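PDB 5K04: N-terminal acetyltransferase B complex subunit MDM20 from Candida albicans, which serves as the non-catalytic, auxiliary subunit of the NatB N-terminal acetyltransferase complex, wrapping around the catalytic subunit NAT3. Local coordinates for the interface of chains A and B. Sequence-based numbering; all coordinates share one arbitrary frame. Chains: chain A, Uncharacterized protein; chain B, N-terminal acetyltransferase B complex subunit NAT3.

Contact 1: the interface of chains A and B. Residues chain A 440-441, 444-445, 551, 554; chain B 12-13, 16, 20.
The first helical turns of the GNAT-family catalytic subunit, the 3-10 helix 9-14 and helix 16-19, plug into the MDM20/NAA25-family subunit with B:Asn16 as the tip. Its side-chain amide enters between helix 440-445 of chain A and the loop residue A:Asp551. CG of B:Asn16 lies anti to its own carbonyl carbon (chi1 -71°), which turns the amide toward chain A. The amide nitrogen ND2 gives a nearly straight bond to the hydroxyl OG1 of A:Thr444, 2.8 Å long and in the amide plane. A second bond, also in the plane of the amide, runs from ND2 to the carboxylate oxygen OD2 of A:Asp551, 2.8 Å, and meets that oxygen on its anti side, a little out of the carboxylate plane. Carboxylate and amide are almost coplanar, 24° apart, and together the two acceptors fix the rotation of the amide. A:Asp551 is itself steadied by A:Ser554, whose backbone N donates to OD1 at 2.9 Å; the hydroxyl of A:Ser554 lies beside CB of B:Asn16. On the other end of the amide, OD1 of B:Asn16 receives a weak bond from NE2 of A:Gln441, 3.4 Å. Water 1 lies 3.0 Å from OD1 of B:Asn16 and also joins OG1 of A:Thr444 to the backbone O of B:Leu12. The branched end of A:Leu445 faces the amide, its CG 3.6 Å from ND2 of B:Asn16 and both methyls near the same nitrogen, and its CD1 meets CD2 of B:Leu20 tip to tip. CG2 of A:Thr444 touches the edge of the B:Phe13 ring in plane, 4.0 Å from CD1.

Contact 2: the interface of chains A and B. Residues chain A 409-410, 413, 554, 557; chain B 16-17, 20, 53, 81-82.
With CG of A:Tyr409 set between its backbone N and carbonyl carbon (chi1 72°), the phenol at the start of helix 409-419 lies over B:Leu20 and reaches B:Pro17. In A:Asn557, CG is anti to the backbone N (chi1 -156°) and the amide reaches toward B:Gln53, whose extended chain comes from the start of strand 53-65. This patch joins MDM20 to the GNAT subunit by an apolar cluster beside a polar tip-to-tip contact. CB of B:Leu20 sits on one face of the tyrosine ring, 3.8 Å above its plane and toward the rim, and the two side chains run at about a right angle. Branch CD1 of B:Leu20 also touches ring atom CD1 of A:Tyr409 at 3.8 Å, then meets CD1 of A:Leu413 tip to tip. At the far end of the ring, CZ packs 3.8 Å from CA of B:Pro17. The proline ring in turn lies against A:Ser554, with CD 3.4 Å from the hydroxyl OG. A:Lys410 NZ and the carboxylate OD2 of B:Asp82 lie 4.0 Å apart, near enough for a probable electrostatic attraction but without direct contact of the charged atoms. CD2 of B:Leu81 flanks the amide nitrogen ND2 of A:Asn557 at 3.7 Å. Across the twisted pair of amides, NE2 of B:Gln53 donates to OD1 of A:Asn557 at 2.6 Å, tilted 18° from the acceptor's carbonyl plane.

Contact 1: the interface of chains A and B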
loop_
_atom_site.group_PDB
_atom_site.type_symbol
_atom_site.label_atom_id
_atom_site.label_comp_id
_atom_site.label_asym_id
_atom_site.label_seq_id
_atom_site.Cartn_x
_atom_site.Cartn_y
_atom_site.Cartn_z
ATOM N N THR A 440 -6.355 -3.141 1.452
ATOM C CA THR A 440 -5.107 -2.441 1.180
ATOM C C THR A 440 -4.628 -2.624 -0.265
ATOM O O THR A 440 -3.928 -1.755 -0.803
ATOM C CB THR A 440 -4.052 -2.916 2.177
ATOM O OG1 THR A 440 -4.536 -2.662 3.498
ATOM C CG2 THR A 440 -2.691 -2.202 1.952
ATOM N N GLN A 441 -5.033 -3.708 -0.928
ATOM C CA GLN A 441 -4.659 -3.880 -2.330
ATOM C C GLN A 441 -5.212 -2.758 -3.209
ATOM O O GLN A 441 -4.617 -2.442 -4.243
ATOM C CB GLN A 441 -5.131 -5.239 -2.829
ATOM C CG GLN A 441 -4.562 -6.415 -2.049
ATOM C CD GLN A 441 -4.957 -7.739 -2.665
ATOM O OE1 GLN A 441 -6.142 -8.044 -2.797
ATOM N NE2 GLN A 441 -3.967 -8.519 -3.081
ATOM N N THR A 444 -2.631 -0.100 -3.419
ATOM C CA THR A 444 -1.454 -0.414 -4.225
ATOM C C THR A 444 -1.765 -0.700 -5.693
ATOM O O THR A 444 -0.854 -0.586 -6.522
ATOM C CB THR A 444 -0.673 -1.602 -3.613
ATOM O OG1 THR A 444 -1.494 -2.777 -3.537
ATOM C CG2 THR A 444 -0.202 -1.248 -2.207
ATOM N N LEU A 445 -3.025 -1.033 -6.042
ATOM C CA LEU A 445 -3.377 -1.524 -7.382
ATOM C C LEU A 445 -4.429 -0.691 -8.114
ATOM O O LEU A 445 -4.666 -0.917 -9.308
ATOM C CB LEU A 445 -3.873 -2.981 -7.283
ATOM C CG LEU A 445 -2.773 -3.923 -6.763
ATOM C CD1 LEU A 445 -3.302 -5.335 -6.538
ATOM C CD2 LEU A 445 -1.555 -3.915 -7.727
ATOM N N ASP A 551 1.958 -0.263 -6.580
ATOM C CA ASP A 551 2.702 -1.492 -6.877
ATOM C C ASP A 551 2.957 -1.564 -8.380
ATOM O O ASP A 551 2.088 -1.982 -9.140
ATOM C CB ASP A 551 1.899 -2.692 -6.389
ATOM C CG ASP A 551 2.543 -4.031 -6.721
ATOM O OD1 ASP A 551 3.655 -4.081 -7.272
ATOM O OD2 ASP A 551 1.897 -5.043 -6.407
ATOM N N SER A 554 4.711 -6.126 -9.104
ATOM C CA SER A 554 4.187 -7.491 -9.050
ATOM C C SER A 554 4.061 -8.120 -10.431
ATOM O O SER A 554 4.258 -9.330 -10.573
ATOM C CB SER A 554 2.840 -7.503 -8.328
ATOM O OG SER A 554 3.017 -7.104 -6.980
ATOM N N LEU B 12 2.599 -5.159 4.294
ATOM C CA LEU B 12 1.344 -5.286 3.551
ATOM C C LEU B 12 1.405 -4.591 2.195
ATOM O O LEU B 12 0.678 -4.967 1.269
ATOM C CB LEU B 12 0.191 -4.710 4.370
ATOM C CG LEU B 12 -0.266 -5.600 5.525
ATOM C CD1 LEU B 12 -1.412 -4.961 6.303
ATOM C CD2 LEU B 12 -0.664 -6.960 4.989
ATOM N N PHE B 13 2.243 -3.560 2.064
ATOM C CA PHE B 13 2.331 -2.814 0.813
ATOM C C PHE B 13 3.094 -3.576 -0.267
ATOM O O PHE B 13 3.017 -3.202 -1.445
ATOM C CB PHE B 13 3.009 -1.463 1.054
ATOM C CG PHE B 13 2.181 -0.480 1.866
ATOM C CD1 PHE B 13 0.916 -0.083 1.439
ATOM C CD2 PHE B 13 2.689 0.078 3.033
ATOM C CE1 PHE B 13 0.170 0.847 2.171
ATOM C CE2 PHE B 13 1.951 1.002 3.770
ATOM C CZ PHE B 13 0.690 1.390 3.342
ATOM N N ASN B 16 1.663 -8.175 -2.633
ATOM C CA ASN B 16 0.758 -8.590 -3.703
ATOM C C ASN B 16 1.227 -9.840 -4.452
ATOM O O ASN B 16 0.362 -10.655 -4.818
ATOM C CB ASN B 16 0.518 -7.410 -4.648
ATOM C CG ASN B 16 -0.341 -6.321 -4.006
ATOM O OD1 ASN B 16 -1.114 -6.586 -3.077
ATOM N ND2 ASN B 16 -0.212 -5.095 -4.503
ATOM N N LEU B 20 -2.047 -11.914 -4.141
ATOM C CA LEU B 20 -2.863 -11.993 -5.344
ATOM C C LEU B 20 -3.144 -13.430 -5.749
ATOM O O LEU B 20 -3.921 -13.651 -6.688
ATOM C CB LEU B 20 -2.195 -11.256 -6.512
ATOM C CG LEU B 20 -2.250 -9.727 -6.467
ATOM C CD1 LEU B 20 -1.390 -9.069 -7.577
ATOM C CD2 LEU B 20 -3.690 -9.267 -6.571
HETATM O O HOH W 1 -1.235 -4.409 -1.064
#

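Contact 2: the interface of chains A and B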
loop_
_atom_site.group_PDB
_atom_site.type_symbol
_atom_site.label_atom_id
_atom_site.label_comp_id
_atom_site.label_asym_id
_atom_site.label_seq_id
_atom_site.Cartn_x
_atom_site.Cartn_y
_atom_site.Cartn_z
ATOM N N TYR A 409 -2.060 -14.295 -12.014
ATOM C CA TYR A 409 -2.283 -12.877 -11.785
ATOM C C TYR A 409 -1.362 -12.017 -12.644
ATOM O O TYR A 409 -1.768 -10.935 -13.086
ATOM C CB TYR A 409 -2.126 -12.557 -10.293
ATOM C CG TYR A 409 -0.714 -12.595 -9.751
ATOM C CD1 TYR A 409 0.167 -11.540 -9.961
ATOM C CD2 TYR A 409 -0.262 -13.670 -9.000
ATOM C CE1 TYR A 409 1.464 -11.562 -9.456
ATOM C CE2 TYR A 409 1.057 -13.704 -8.498
ATOM C CZ TYR A 409 1.909 -12.655 -8.730
ATOM O OH TYR A 409 3.196 -12.666 -8.219
ATOM N N LYS A 410 -0.131 -12.470 -12.903
ATOM C CA LYS A 410 0.765 -11.652 -13.713
ATOM C C LYS A 410 0.192 -11.447 -15.106
ATOM O O LYS A 410 0.242 -10.338 -15.648
ATOM C CB LYS A 410 2.164 -12.272 -13.784
ATOM C CG LYS A 410 2.931 -12.172 -12.464
ATOM C CD LYS A 410 4.432 -12.259 -12.666
ATOM C CE LYS A 410 4.876 -13.594 -13.183
ATOM N NZ LYS A 410 4.600 -14.677 -12.232
ATOM N N LEU A 413 -2.591 -8.853 -14.741
ATOM C CA LEU A 413 -2.126 -7.476 -14.589
ATOM C C LEU A 413 -1.683 -6.916 -15.927
ATOM O O LEU A 413 -2.002 -5.771 -16.268
ATOM C CB LEU A 413 -0.981 -7.404 -13.578
ATOM C CG LEU A 413 -1.319 -7.808 -12.142
ATOM C CD1 LEU A 413 -0.085 -7.751 -11.273
ATOM C CD2 LEU A 413 -2.379 -6.921 -11.598
ATOM N N SER A 554 4.711 -6.126 -9.104
ATOM C CA SER A 554 4.187 -7.491 -9.050
ATOM C C SER A 554 4.061 -8.120 -10.431
ATOM O O SER A 554 4.258 -9.330 -10.573
ATOM C CB SER A 554 2.840 -7.503 -8.328
ATOM O OG SER A 554 3.017 -7.104 -6.980
ATOM N N ASN A 557 7.421 -9.902 -11.375
ATOM C CA ASN A 557 8.013 -10.849 -10.437
ATOM C C ASN A 557 8.592 -12.035 -11.189
ATOM O O ASN A 557 7.876 -12.728 -11.915
ATOM C CB ASN A 557 6.965 -11.314 -9.430
ATOM C CG ASN A 557 7.575 -11.799 -8.133
ATOM O OD1 ASN A 557 8.028 -11.003 -7.316
ATOM N ND2 ASN A 557 7.579 -13.111 -7.935
ATOM N N ASN B 16 1.663 -8.175 -2.633
ATOM C CA ASN B 16 0.758 -8.590 -3.703
ATOM C C ASN B 16 1.227 -9.840 -4.452
ATOM O O ASN B 16 0.362 -10.655 -4.818
ATOM C CB ASN B 16 0.518 -7.410 -4.648
ATOM C CG ASN B 16 -0.341 -6.321 -4.006
ATOM O OD1 ASN B 16 -1.114 -6.586 -3.077
ATOM N ND2 ASN B 16 -0.212 -5.095 -4.503
ATOM N N PRO B 17 2.528 -10.080 -4.679
ATOM C CA PRO B 17 2.921 -11.346 -5.325
ATOM C C PRO B 17 2.402 -12.569 -4.584
ATOM O O PRO B 17 2.056 -13.586 -5.201
ATOM C CB PRO B 17 4.456 -11.287 -5.304
ATOM C CG PRO B 17 4.771 -9.845 -5.278
ATOM C CD PRO B 17 3.699 -9.201 -4.451
ATOM N N LEU B 20 -2.047 -11.914 -4.141
ATOM C CA LEU B 20 -2.863 -11.993 -5.344
ATOM C C LEU B 20 -3.144 -13.430 -5.749
ATOM O O LEU B 20 -3.921 -13.651 -6.688
ATOM C CB LEU B 20 -2.195 -11.256 -6.512
ATOM C CG LEU B 20 -2.250 -9.727 -6.467
ATOM C CD1 LEU B 20 -1.390 -9.069 -7.577
ATOM C CD2 LEU B 20 -3.690 -9.267 -6.571
ATOM N N GLN B 53 12.831 -9.961 -0.488
ATOM C CA GLN B 53 11.418 -10.033 -0.829
ATOM C C GLN B 53 10.756 -11.137 -0.025
ATOM O O GLN B 53 11.330 -12.209 0.171
ATOM C CB GLN B 53 11.239 -10.296 -2.328
ATOM C CG GLN B 53 9.783 -10.369 -2.785
ATOM C CD GLN B 53 9.601 -10.971 -4.181
ATOM O OE1 GLN B 53 10.511 -11.584 -4.738
ATOM N NE2 GLN B 53 8.409 -10.800 -4.742
ATOM N N LEU B 81 4.828 -17.638 -1.857
ATOM C CA LEU B 81 4.951 -17.143 -3.225
ATOM C C LEU B 81 5.207 -18.293 -4.202
ATOM O O LEU B 81 5.979 -19.210 -3.912
ATOM C CB LEU B 81 6.090 -16.119 -3.291
ATOM C CG LEU B 81 6.367 -15.458 -4.631
ATOM C CD1 LEU B 81 5.108 -14.755 -5.069
ATOM C CD2 LEU B 81 7.559 -14.487 -4.519
ATOM N N ASP B 82 4.546 -18.226 -5.373
ATOM C CA ASP B 82 4.611 -19.301 -6.373
ATOM C C ASP B 82 6.045 -19.679 -6.751
ATOM O O ASP B 82 6.347 -20.858 -6.958
ATOM C CB ASP B 82 3.828 -18.886 -7.626
ATOM C CG ASP B 82 4.284 -17.546 -8.190
ATOM O OD1 ASP B 82 5.264 -16.973 -7.664
ATOM O OD2 ASP B 82 3.653 -17.060 -9.157
#

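The C-alpha centres of contact 1 and contact 2 lie about 9 Å apart, and the two patches share A:Ser554, B:Asn16 and B:Leu20. Helix 16-19 of chain B and the 3-10 helix 554-556 of chain A run through both. Contact 1 adds helix 440-445 and is mainly polar; contact 2 adds helix 409-419 and extends to strand 53-65 and the 3-10 helix 82-84 of chain B. Both helices of MDM20, with the stretch around A:Ser554, thus hold the B:Asn16 to B:Leu20 stretch of NAT3, which probably helps fix the orientation of the catalytic subunit within the NatB complex.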